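Local coordinates for ferric vibriobactin ABC transporter, periplasmic ferric vibriobactin-binding protein (Vibrio cholerae, PDB 3R5T) that binds the iron-loaded siderophore vibriobactin in the periplasm and probably delivers it to the ABC transporter that imports it, at residues R7-A12 against A127-L132; G96-R101 against V116-Q121. All coordinates share one frame; numbering follows the deposited sequence. Where two conformers were deposited one is given.

Contact 1 of 2, residues R7-A12 against A127-L132; sequences RTFQNA and AQQLGL. With EDO (1,2-ethanediol), chain E; MOH (methanol), chain D.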
loop_
_atom_site.group_PDB
_atom_site.type_symbol
_atom_site.label_atom_id
_atom_site.label_comp_id
_atom_site.label_asym_id
_atom_site.label_seq_id
_atom_site.Cartn_x
_atom_site.Cartn_y
_atom_site.Cartn_z
ATOM N N ARG A 7 -5.323 22.788 -14.581
ATOM C CA ARG A 7 -4.986 22.931 -13.173
ATOM C C ARG A 7 -3.545 22.490 -12.949
ATOM O O ARG A 7 -2.969 21.749 -13.762
ATOM C CB ARG A 7 -5.943 22.130 -12.286
ATOM C CG ARG A 7 -5.923 20.639 -12.552
ATOM C CD ARG A 7 -6.904 19.882 -11.659
ATOM N NE ARG A 7 -8.291 20.293 -11.861
ATOM C CZ ARG A 7 -9.323 19.806 -11.173
ATOM N NH1 ARG A 7 -9.124 18.883 -10.228
ATOM N NH2 ARG A 7 -10.554 20.243 -11.412
ATOM N N THR A 8 -2.965 22.953 -11.853
ATOM C CA THR A 8 -1.590 22.644 -11.503
ATOM C C THR A 8 -1.578 21.601 -10.406
ATOM O O THR A 8 -2.332 21.691 -9.445
ATOM C CB THR A 8 -0.857 23.888 -10.993
ATOM O OG1 THR A 8 -0.729 24.833 -12.059
ATOM C CG2 THR A 8 0.526 23.524 -10.460
ATOM N N PHE A 9 -0.727 20.598 -10.586
ATOM C CA PHE A 9 -0.538 19.532 -9.618
ATOM C C PHE A 9 0.850 19.671 -9.001
ATOM O O PHE A 9 1.852 19.804 -9.730
ATOM C CB PHE A 9 -0.670 18.165 -10.310
ATOM C CG PHE A 9 -0.537 16.998 -9.371
ATOM C CD1 PHE A 9 -1.647 16.512 -8.692
ATOM C CD2 PHE A 9 0.702 16.402 -9.151
ATOM C CE1 PHE A 9 -1.524 15.432 -7.819
ATOM C CE2 PHE A 9 0.830 15.337 -8.277
ATOM C CZ PHE A 9 -0.288 14.854 -7.600
ATOM N N GLN A 10 0.915 19.622 -7.674
ATOM C CA GLN A 10 2.183 19.672 -6.966
ATOM C C GLN A 10 2.776 18.280 -6.797
ATOM O O GLN A 10 2.212 17.417 -6.115
ATOM C CB GLN A 10 2.015 20.364 -5.608
ATOM C CG GLN A 10 1.652 21.848 -5.724
ATOM C CD GLN A 10 1.406 22.500 -4.377
ATOM O OE1 GLN A 10 0.790 21.905 -3.490
ATOM N NE2 GLN A 10 1.875 23.735 -4.220
ATOM N N ASN A 11 3.915 18.063 -7.458
ATOM C CA ASN A 11 4.620 16.778 -7.431
ATOM C C ASN A 11 5.441 16.597 -6.166
ATOM O O ASN A 11 5.805 17.572 -5.503
ATOM C CB ASN A 11 5.529 16.664 -8.657
ATOM C CG ASN A 11 4.754 16.667 -9.957
ATOM O OD1 ASN A 11 3.798 15.910 -10.122
ATOM N ND2 ASN A 11 5.147 17.529 -10.881
ATOM N N ALA A 12 5.736 15.343 -5.827
ATOM C CA ALA A 12 6.436 15.036 -4.582
ATOM C C ALA A 12 7.860 15.574 -4.535
ATOM O O ALA A 12 8.452 15.621 -3.462
ATOM C CB ALA A 12 6.428 13.529 -4.305
ATOM N N ALA A 127 -5.410 8.533 -2.504
ATOM C CA ALA A 127 -6.630 8.658 -3.318
ATOM C C ALA A 127 -7.059 10.120 -3.477
ATOM O O ALA A 127 -7.478 10.555 -4.549
ATOM C CB ALA A 127 -7.752 7.843 -2.721
ATOM N N GLN A 128 -7.005 10.878 -2.383
ATOM C CA GLN A 128 -7.340 12.295 -2.434
ATOM C C GLN A 128 -6.405 13.055 -3.372
ATOM O O GLN A 128 -6.843 13.897 -4.165
ATOM C CB GLN A 128 -7.298 12.894 -1.032
ATOM C CG GLN A 128 -8.349 12.338 -0.111
ATOM C CD GLN A 128 -8.410 13.089 1.194
ATOM O OE1 GLN A 128 -8.058 12.555 2.247
ATOM N NE2 GLN A 128 -8.837 14.349 1.131
ATOM N N GLN A 129 -5.114 12.747 -3.283
ATOM C CA GLN A 129 -4.131 13.412 -4.110
ATOM C C GLN A 129 -4.439 13.131 -5.583
ATOM O O GLN A 129 -4.428 14.043 -6.424
ATOM C CB GLN A 129 -2.746 12.912 -3.735
ATOM C CG GLN A 129 -1.647 13.537 -4.541
ATOM C CD GLN A 129 -0.302 13.228 -3.955
ATOM O OE1 GLN A 129 -0.054 12.111 -3.487
ATOM N NE2 GLN A 129 0.587 14.213 -3.978
ATOM N N LEU A 130 -4.723 11.871 -5.894
ATOM C CA LEU A 130 -5.044 11.468 -7.263
ATOM C C LEU A 130 -6.403 11.997 -7.704
ATOM O O LEU A 130 -6.594 12.297 -8.886
ATOM C CB LEU A 130 -4.984 9.948 -7.405
ATOM C CG LEU A 130 -3.580 9.384 -7.193
ATOM C CD1 LEU A 130 -3.614 7.852 -7.160
ATOM C CD2 LEU A 130 -2.599 9.923 -8.240
ATOM N N GLY A 131 -7.339 12.143 -6.760
ATOM C CA GLY A 131 -8.629 12.746 -7.064
ATOM C C GLY A 131 -8.445 14.153 -7.590
ATOM O O GLY A 131 -9.099 14.556 -8.551
ATOM N N LEU A 132 -7.553 14.913 -6.962
ATOM C CA LEU A 132 -7.285 16.289 -7.386
ATOM C C LEU A 132 -6.589 16.350 -8.751
ATOM O O LEU A 132 -6.786 17.304 -9.498
ATOM C CB LEU A 132 -6.477 17.039 -6.312
ATOM C CG LEU A 132 -7.228 17.229 -4.989
ATOM C CD1 LEU A 132 -6.279 17.458 -3.808
ATOM C CD2 LEU A 132 -8.216 18.382 -5.097
HETATM C C1 EDO E . -3.537 19.111 -6.634
HETATM O O1 EDO E . -3.730 19.541 -7.995
HETATM C C2 EDO E . -2.045 18.963 -6.327
HETATM O O2 EDO E . -1.419 20.243 -6.213
HETATM C C MOH D . 3.657 13.123 -2.731
HETATM O O MOH D . 2.605 12.173 -2.880
HETATM O O HOH W 1 -0.262 16.933 -4.765
#

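Contact 2 of 2, residues G96-R101 against V116-Q121; sequences GADSAR and VDYSDQ. With VBN ((4S,5R)-N-{3-[(2,3-dihydroxybenzoyl)amino]propyl}-2-(2,3-dihydroxyphenyl)-N-[3-({[(4S,5R)-2-(2,3-dihydroxyphenyl)-5-met hyl-4,5-dihydro-1,3-oxazol-4-yl]carbonyl}amino)propyl]-5-methyl-4,5-dihydro-1,3-oxazole-4-carboxamide), chain B; MOH (methanol), chain D.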
loop_
_atom_site.group_PDB
_atom_site.type_symbol
_atom_site.label_atom_id
_atom_site.label_comp_id
_atom_site.label_asym_id
_atom_site.label_seq_id
_atom_site.Cartn_x
_atom_site.Cartn_y
_atom_site.Cartn_z
ATOM N N GLY A 96 10.543 3.269 -4.360
ATOM C CA GLY A 96 10.045 1.899 -4.384
ATOM C C GLY A 96 10.552 1.224 -5.645
ATOM O O GLY A 96 11.037 1.896 -6.564
ATOM N N ALA A 97 10.446 -0.097 -5.707
ATOM C CA ALA A 97 10.928 -0.815 -6.896
ATOM C C ALA A 97 10.230 -0.375 -8.193
ATOM O O ALA A 97 10.785 -0.537 -9.297
ATOM C CB ALA A 97 10.799 -2.333 -6.707
ATOM N N ASP A 98 9.020 0.162 -8.052
ATOM C CA ASP A 98 8.186 0.577 -9.190
ATOM C C ASP A 98 8.358 2.055 -9.561
ATOM O O ASP A 98 7.625 2.577 -10.396
ATOM C CB ASP A 98 6.696 0.249 -8.934
ATOM C CG ASP A 98 6.135 0.916 -7.697
ATOM O OD1 ASP A 98 6.815 1.754 -7.088
ATOM O OD2 ASP A 98 4.994 0.578 -7.342
ATOM N N SER A 99 9.361 2.712 -8.983
ATOM C CA SER A 99 9.597 4.126 -9.287
ATOM C C SER A 99 10.263 4.348 -10.644
ATOM O O SER A 99 11.322 3.780 -10.920
ATOM C CB SER A 99 10.449 4.783 -8.199
ATOM O OG SER A 99 10.752 6.132 -8.557
ATOM N N ALA A 100 9.637 5.177 -11.483
ATOM C CA ALA A 100 10.244 5.640 -12.723
ATOM C C ALA A 100 10.646 7.117 -12.626
ATOM O O ALA A 100 10.611 7.845 -13.627
ATOM C CB ALA A 100 9.276 5.430 -13.880
ATOM N N ARG A 101 11.014 7.564 -11.420
ATOM C CA ARG A 101 11.325 8.966 -11.175
ATOM C C ARG A 101 12.344 9.523 -12.169
ATOM O O ARG A 101 12.168 10.631 -12.684
ATOM C CB ARG A 101 11.807 9.166 -9.736
ATOM C CG ARG A 101 12.179 10.596 -9.411
ATOM C CD ARG A 101 12.393 10.796 -7.918
ATOM N NE ARG A 101 12.825 12.164 -7.640
ATOM C CZ ARG A 101 13.419 12.549 -6.514
ATOM N NH1 ARG A 101 13.787 13.814 -6.361
ATOM N NH2 ARG A 101 13.656 11.668 -5.547
ATOM N N VAL A 116 4.056 11.099 -7.302
ATOM C CA VAL A 116 3.454 10.943 -5.982
ATOM C C VAL A 116 4.283 9.971 -5.152
ATOM O O VAL A 116 4.961 9.087 -5.681
ATOM C CB VAL A 116 1.984 10.441 -6.075
ATOM C CG1 VAL A 116 1.125 11.469 -6.808
ATOM C CG2 VAL A 116 1.910 9.070 -6.767
ATOM N N ASP A 117 4.256 10.157 -3.840
ATOM C CA ASP A 117 4.947 9.262 -2.929
ATOM C C ASP A 117 3.906 8.524 -2.106
ATOM O O ASP A 117 3.186 9.134 -1.306
ATOM C CB ASP A 117 5.890 10.054 -2.031
ATOM C CG ASP A 117 6.777 9.160 -1.176
ATOM O OD1 ASP A 117 6.594 7.922 -1.199
ATOM O OD2 ASP A 117 7.654 9.719 -0.487
ATOM N N TYR A 118 3.798 7.220 -2.319
ATOM C CA TYR A 118 2.836 6.414 -1.589
ATOM C C TYR A 118 3.394 5.886 -0.274
ATOM O O TYR A 118 2.672 5.246 0.496
ATOM C CB TYR A 118 2.333 5.256 -2.445
ATOM C CG TYR A 118 3.435 4.351 -2.960
ATOM C CD1 TYR A 118 4.189 3.566 -2.091
ATOM C CD2 TYR A 118 3.700 4.257 -4.323
ATOM C CE1 TYR A 118 5.195 2.717 -2.563
ATOM C CE2 TYR A 118 4.694 3.425 -4.805
ATOM C CZ TYR A 118 5.448 2.642 -3.933
ATOM O OH TYR A 118 6.429 1.804 -4.445
ATOM N N SER A 119 4.676 6.137 -0.017
ATOM C CA SER A 119 5.343 5.479 1.106
ATOM C C SER A 119 5.045 6.077 2.481
ATOM O O SER A 119 5.347 5.458 3.489
ATOM C CB SER A 119 6.867 5.417 0.876
ATOM O OG SER A 119 7.492 6.690 1.030
ATOM N N ASP A 120 4.488 7.280 2.522
ATOM C CA ASP A 120 4.265 7.937 3.812
ATOM C C ASP A 120 2.869 8.503 3.943
ATOM O O ASP A 120 2.629 9.429 4.730
ATOM C CB ASP A 120 5.287 9.047 4.046
ATOM C CG ASP A 120 5.210 10.154 3.006
ATOM O OD1 ASP A 120 5.861 11.196 3.262
ATOM O OD2 ASP A 120 4.531 10.002 1.957
ATOM N N GLN A 121 1.939 7.951 3.181
ATOM C CA GLN A 121 0.560 8.370 3.378
ATOM C C GLN A 121 -0.378 7.179 3.329
ATOM O O GLN A 121 -0.037 6.104 2.856
ATOM C CB GLN A 121 0.140 9.498 2.420
ATOM C CG GLN A 121 0.338 9.166 0.967
ATOM C CD GLN A 121 -0.031 10.318 0.004
ATOM O OE1 GLN A 121 -0.914 11.129 0.282
ATOM N NE2 GLN A 121 0.658 10.383 -1.129
HETATM C C VBN B . 12.771 -5.763 -2.234
HETATM N N VBN B . 11.805 -3.665 -3.277
HETATM O O VBN B . 13.402 -5.154 -1.437
HETATM C CA VBN B . 12.119 -5.076 -3.426
HETATM C CB VBN B . 13.014 -5.054 -4.723
HETATM C CAB VBN B . 5.074 -8.700 -4.750
HETATM O OAC VBN B . 10.833 -6.598 2.875
HETATM O OAD VBN B . 9.568 -8.271 -5.531
HETATM O OAF VBN B . 8.770 -2.232 -0.719
HETATM O OAG VBN B . 11.774 1.277 -1.543
HETATM O OAH VBN B . 9.178 -1.684 -3.682
HETATM O OAI VBN B . 10.437 -4.304 -0.624
HETATM O OAJ VBN B . 11.393 -1.388 -1.935
HETATM O OAK VBN B . 8.948 -4.372 -3.379
HETATM C CAL VBN B . 8.287 -3.273 2.841
HETATM C CAM VBN B . 14.223 0.514 -4.245
HETATM C CAN VBN B . 6.509 -2.475 -6.145
HETATM C CAO VBN B . 8.139 -2.526 1.624
HETATM C CAP VBN B . 13.470 1.249 -3.287
HETATM C CAQ VBN B . 7.418 -1.698 -5.354
HETATM C CAR VBN B . 9.191 -4.396 2.906
HETATM C CAS VBN B . 14.026 -0.865 -4.407
HETATM C CAT VBN B . 6.460 -3.887 -6.013
HETATM C CAU VBN B . 13.019 -8.202 0.124
HETATM C CAV VBN B . 11.834 -9.477 -2.904
HETATM C CAW VBN B . 12.986 -7.027 1.116
HETATM C CAX VBN B . 10.846 -10.216 -3.836
HETATM C CAY VBN B . 13.634 -7.896 -1.243
HETATM C CAZ VBN B . 12.037 -7.987 -3.228
HETATM N NBB VBN B . 11.926 -6.040 0.930
HETATM N NBC VBN B . 9.489 -9.699 -3.671
HETATM N NBD VBN B . 7.727 -6.648 -3.801
HETATM O OBF VBN B . 6.329 -6.718 -5.681
HETATM C CBG VBN B . 10.886 -5.900 1.923
HETATM C CBH VBN B . 8.958 -8.685 -4.587
HETATM C CBJ VBN B . 13.006 -2.980 -3.678
HETATM C CBK VBN B . 8.895 -2.905 0.477
HETATM C CBL VBN B . 12.519 0.591 -2.485
HETATM C CBM VBN B . 8.248 -2.361 -4.453
HETATM C CBN VBN B . 9.756 -3.962 0.534
HETATM C CBO VBN B . 12.342 -0.722 -2.648
HETATM C CBP VBN B . 8.196 -3.723 -4.330
HETATM C CBQ VBN B . 9.905 -4.740 1.804
HETATM C CBR VBN B . 13.101 -1.475 -3.658
HETATM C CBS VBN B . 7.250 -4.514 -5.124
HETATM C CBU VBN B . 6.405 -8.132 -5.209
HETATM C CBW VBN B . 7.331 -6.010 -5.018
HETATM C CBX VBN B . 7.630 -8.068 -4.167
HETATM N NBY VBN B . 12.761 -7.221 -2.208
HETATM O OG1 VBN B . 13.689 -3.723 -4.664
HETATM C CG2 VBN B . 12.389 -5.489 -6.039
HETATM C C MOH D . 3.657 13.123 -2.731
HETATM O O MOH D . 2.605 12.173 -2.880
#

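Contact 1 of 2, residues R7-A12 against A127-L132
Phe9 meets the helix segment 127-132 rim first: its ring edge points at the backbone carbonyl of Gln129, with CE1 3.5 Å from Gln129 O and that oxygen lying near the ring plane. The same corner of the ring carries the aliphatic contact, since Phe9 CZ lies 3.6 Å from Gln129 CG, the two side chains crossing at about a right angle. Phe9 CG stands anti to the backbone N, which carries the ring from the strand across to the helix although its CB does not point there.

Gln129 runs extended past the ring, and its amide plane is turned 36° from that of Phe9. Both amide atoms have polar partners: NE2 donates over 3.0 Å to a water that in turn donates to Gln10 O, so strand and helix are joined through solvent, while OE1 accepts from a methanol, probably from the crystallisation liquor.

Leu132 makes its direct contact through the backbone carbonyl. Arg7 NH1 donates to Leu132 O at 2.9 Å with an N-H...O angle of 158°; the oxygen is close to the guanidinium plane, and the donor is tilted from the carbonyl plane. NH1 is shared, because it also forms a salt bridge with Glu137. An ethanediol, probably another crystallisation additive, is hydrogen-bonded to the strand at Thr8 O and Gln10 N and fills in between it and Leu132, whose CB packs 3.6 Å from the ethanediol C1.

The axes of the short segments 7-10 and 127-132 run roughly antiparallel (152°), 9.7 Å apart at closest. Strand 7-10 pairs with strand 16-19 in a small two-stranded sheet, Phe9 also packs on Ile114 and Val116 of strand 113-116, and Leu130 of helix 123-134 packs on helix 31-39.

Contact 2 of 2, residues G96-R101 against V116-Q121
Tyr118 OH donates to Asp98 OD1 over 2.7 Å, the sole hydrogen bond between the two segments. The oxygen lies at the ring edge and in the ring plane, and is met on its syn side, 29° out of the carboxylate plane; carboxylate and ring stand 77° apart. Tyr118 places CG between its backbone N and carbonyl carbon, and its ring points at the turn. The hydroxyl also lies 3.6 Å from Gly96 CA.

Both groups border the siderophore pocket. Ala97 N donates almost straight (173°) to vibriobactin OAH at 2.9 Å, and Asp98 OD2 lies 3.6 Å from the ligand carbon CAN. The type I turn from Gly96 to Ser99 holds these first-shell residues. Second-shell bonds fix the carboxylate, OD1 to Ser93 OG and OD2 to Thr32 OG1, while Tyr118 OH is also bonded to Arg269, which itself binds the ligand.

Farther out, Asp117 OD1 accepts from Ser119 N, closing an Asx turn, and from Ser119 OG. The loops follow the adjacent parallel strands 89-93 and 113-116, and Tyr118 touches Thr32 and Val33 of helix 31-39 and Leu126 of helix 123-134.

Overall arrangement
Contact 1 is a surface contact centred 18 Å from the centre of the chain; contact 2 is buried, at 10 Å, and belongs to the ligand pocket. Contact 1 buries more area (231 against 102 Å²) and combines one direct bond and ring packing with a water bridge and probable crystallisation additives, whereas contact 2 rests on one short bond backed by a polar second shell. Both border strand 113-116 and helix 123-134: contact 1 uses the helix and packs on the strand, contact 2 uses the loop joining them, nested inside the loop closed by contact 1. Gln129 OE1 and Gln121 NE2, 3.0 Å apart, probably bond, Gln129 packs on Val116, and one methanol touches both contacts.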